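Local coordinates for protein aldehyde dehydrogenase (PDB 6K10) that oxidises the carotenoid aldehyde 4,4'-diaponeurosporen-4-al to 4,4'-diaponeurosporenoic acid with NAD+, a step in staphyloxanthin biosynthesis in Staphylococcus aureus, at residues E110-V115 with F188-F193. The protein carries 1 engineered substitution. Numbering follows the deposited sequence.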
loop_
_atom_site.group_PDB
_atom_site.type_symbol
_atom_site.label_atom_id
_atom_site.label_comp_id
_atom_site.label_asym_id
_atom_site.label_seq_id
_atom_site.Cartn_x
_atom_site.Cartn_y
_atom_site.Cartn_z
ATOM N N GLU A 110 2.884 13.879 -3.581
ATOM C CA GLU A 110 3.013 14.730 -2.408
ATOM C C GLU A 110 3.333 13.890 -1.179
ATOM O O GLU A 110 3.009 12.698 -1.135
ATOM C CB GLU A 110 1.734 15.549 -2.162
ATOM C CG GLU A 110 0.524 14.739 -1.728
ATOM C CD GLU A 110 -0.699 15.609 -1.503
ATOM O OE1 GLU A 110 -0.636 16.816 -1.810
ATOM O OE2 GLU A 110 -1.724 15.085 -1.019
ATOM N N PRO A 111 3.982 14.486 -0.182
ATOM C CA PRO A 111 4.345 13.730 1.022
ATOM C C PRO A 111 3.155 13.474 1.931
ATOM O O PRO A 111 2.108 14.118 1.846
ATOM C CB PRO A 111 5.368 14.636 1.715
ATOM C CG PRO A 111 5.097 16.001 1.177
ATOM C CD PRO A 111 4.648 15.797 -0.233
ATOM N N TYR A 112 3.349 12.508 2.831
ATOM C CA TYR A 112 2.378 12.247 3.887
ATOM C C TYR A 112 2.475 13.280 5.000
ATOM O O TYR A 112 1.456 13.677 5.574
ATOM C CB TYR A 112 2.595 10.847 4.459
ATOM C CG TYR A 112 2.051 9.732 3.603
ATOM C CD1 TYR A 112 0.690 9.466 3.561
ATOM C CD2 TYR A 112 2.900 8.941 2.841
ATOM C CE1 TYR A 112 0.188 8.444 2.784
ATOM C CE2 TYR A 112 2.406 7.916 2.058
ATOM C CZ TYR A 112 1.050 7.672 2.033
ATOM O OH TYR A 112 0.549 6.653 1.260
ATOM N N GLY A 113 3.690 13.715 5.323
ATOM C CA GLY A 113 3.897 14.649 6.411
ATOM C C GLY A 113 5.075 14.273 7.286
ATOM O O GLY A 113 6.231 14.389 6.869
ATOM N N THR A 114 4.790 13.813 8.501
ATOM C CA THR A 114 5.805 13.418 9.470
ATOM C C THR A 114 5.743 11.904 9.638
ATOM O O THR A 114 4.694 11.362 10.003
ATOM C CB THR A 114 5.580 14.128 10.804
ATOM O OG1 THR A 114 5.690 15.545 10.613
ATOM C CG2 THR A 114 6.604 13.674 11.834
ATOM N N VAL A 115 6.860 11.227 9.371
ATOM C CA VAL A 115 6.878 9.772 9.298
ATOM C C VAL A 115 7.818 9.208 10.356
ATOM O O VAL A 115 8.708 9.890 10.872
ATOM C CB VAL A 115 7.280 9.268 7.894
ATOM C CG1 VAL A 115 6.420 9.929 6.827
ATOM C CG2 VAL A 115 8.760 9.524 7.631
ATOM N N PHE A 188 1.582 9.732 13.736
ATOM C CA PHE A 188 2.434 9.896 12.569
ATOM C C PHE A 188 1.602 9.769 11.295
ATOM O O PHE A 188 0.541 9.141 11.274
ATOM C CB PHE A 188 3.546 8.845 12.559
ATOM C CG PHE A 188 4.706 9.165 13.460
ATOM C CD1 PHE A 188 5.759 9.945 13.009
ATOM C CD2 PHE A 188 4.750 8.672 14.753
ATOM C CE1 PHE A 188 6.832 10.232 13.833
ATOM C CE2 PHE A 188 5.820 8.958 15.582
ATOM C CZ PHE A 188 6.861 9.737 15.121
ATOM N N ASP A 189 2.095 10.377 10.220
ATOM C CA ASP A 189 1.430 10.257 8.930
ATOM C C ASP A 189 1.833 8.998 8.173
ATOM O O ASP A 189 1.153 8.628 7.210
ATOM C CB ASP A 189 1.706 11.499 8.078
ATOM C CG ASP A 189 1.256 12.781 8.760
ATOM O OD1 ASP A 189 0.032 12.961 8.931
ATOM O OD2 ASP A 189 2.121 13.603 9.130
ATOM N N TYR A 190 2.911 8.334 8.589
ATOM C CA TYR A 190 3.311 7.052 8.030
ATOM C C TYR A 190 4.274 6.387 9.002
ATOM O O TYR A 190 5.043 7.064 9.689
ATOM C CB TYR A 190 3.964 7.212 6.651
ATOM C CG TYR A 190 3.878 5.971 5.798
ATOM C CD1 TYR A 190 4.813 4.952 5.924
ATOM C CD2 TYR A 190 2.857 5.813 4.871
ATOM C CE1 TYR A 190 4.733 3.809 5.150
ATOM C CE2 TYR A 190 2.769 4.677 4.091
ATOM C CZ TYR A 190 3.707 3.679 4.232
ATOM O OH TYR A 190 3.612 2.550 3.452
ATOM N N VAL A 191 4.223 5.058 9.061
ATOM C CA VAL A 191 5.129 4.277 9.896
ATOM C C VAL A 191 5.817 3.232 9.029
ATOM O O VAL A 191 5.147 2.454 8.344
ATOM C CB VAL A 191 4.391 3.604 11.070
ATOM C CG1 VAL A 191 5.329 2.671 11.810
ATOM C CG2 VAL A 191 3.832 4.656 12.015
ATOM N N PHE A 192 7.147 3.219 9.055
ATOM C CA PHE A 192 7.960 2.250 8.327
ATOM C C PHE A 192 8.718 1.417 9.347
ATOM O O PHE A 192 9.472 1.968 10.152
ATOM C CB PHE A 192 8.923 2.954 7.357
ATOM C CG PHE A 192 9.665 2.012 6.439
ATOM C CD1 PHE A 192 10.684 1.198 6.919
ATOM C CD2 PHE A 192 9.341 1.940 5.097
ATOM C CE1 PHE A 192 11.357 0.334 6.079
ATOM C CE2 PHE A 192 10.017 1.075 4.252
ATOM C CZ PHE A 192 11.026 0.274 4.745
ATOM N N PHE A 193 8.522 0.097 9.311
ATOM C CA PHE A 193 9.079 -0.804 10.311
ATOM C C PHE A 193 9.760 -1.995 9.653
ATOM O O PHE A 193 9.173 -2.649 8.787
ATOM C CB PHE A 193 7.992 -1.293 11.276
ATOM C CG PHE A 193 8.432 -2.447 12.132
ATOM C CD1 PHE A 193 9.098 -2.224 13.321
ATOM C CD2 PHE A 193 8.179 -3.757 11.749
ATOM C CE1 PHE A 193 9.512 -3.275 14.105
ATOM C CE2 PHE A 193 8.595 -4.811 12.528
ATOM C CZ PHE A 193 9.256 -4.573 13.713
#
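Asp189 OD2 is the best-held polar atom here: one hydrogen bond from the other segment grips it, 2.8 Å from Thr114 N and almost straight (177° at the hydrogen), through the lone pair facing away from OD1. A second bond runs back between the same two residues, Asp189 N giving its hydrogen to Thr114 O at 2.8 Å, nearly along the C=O axis. Thr114 is thus held at both its N-H and its carbonyl by one aspartate, whose CG lies anti to its own carbonyl carbon (chi1 -58°) and so beside its backbone N. Gly113 CA lies 3.4 Å from Asp189 OD2, so the carboxylate comes close to the chain there. Asp189 OD1 has a long, weak ion pair with Lys369 of the second subunit. On the Tyr112 side of this pair of bonds the rings of Tyr112 and Tyr190 meet obliquely, planes at 41°, with Tyr190 CD2 over one face of the Tyr112 ring, 3.5 Å from Tyr112 CE2. Tyr190 CB packs against Val115 CG1 at 3.7 Å, and the Tyr190 hydroxyl is hydrogen-bonded to Thr215. The Phe188 ring presents its edge to the Thr114 carbonyl, CD1 lying 3.5 Å from Thr114 O, while Thr114 OG1 is hydrogen-bonded to Thr141 OG1. A short loop at Tyr112 and Gly113 interrupts strand 104-118; beyond it Tyr190 O takes a backbone hydrogen bond from Leu116, while Tyr190 N is buried without a partner in the model. The parallel pairing of strands 104-118 and 190-194 is consistent with the Rossmann-like NAD-binding domain of aldehyde dehydrogenases. Helix 10-23 covers Thr114, strand 141-145 pairs with strand 104-118, and strand 214-217, ending at the predicted active-site Glu217, lies alongside strand 190-194, whose Val191 and Phe193 pack on helix 197-209.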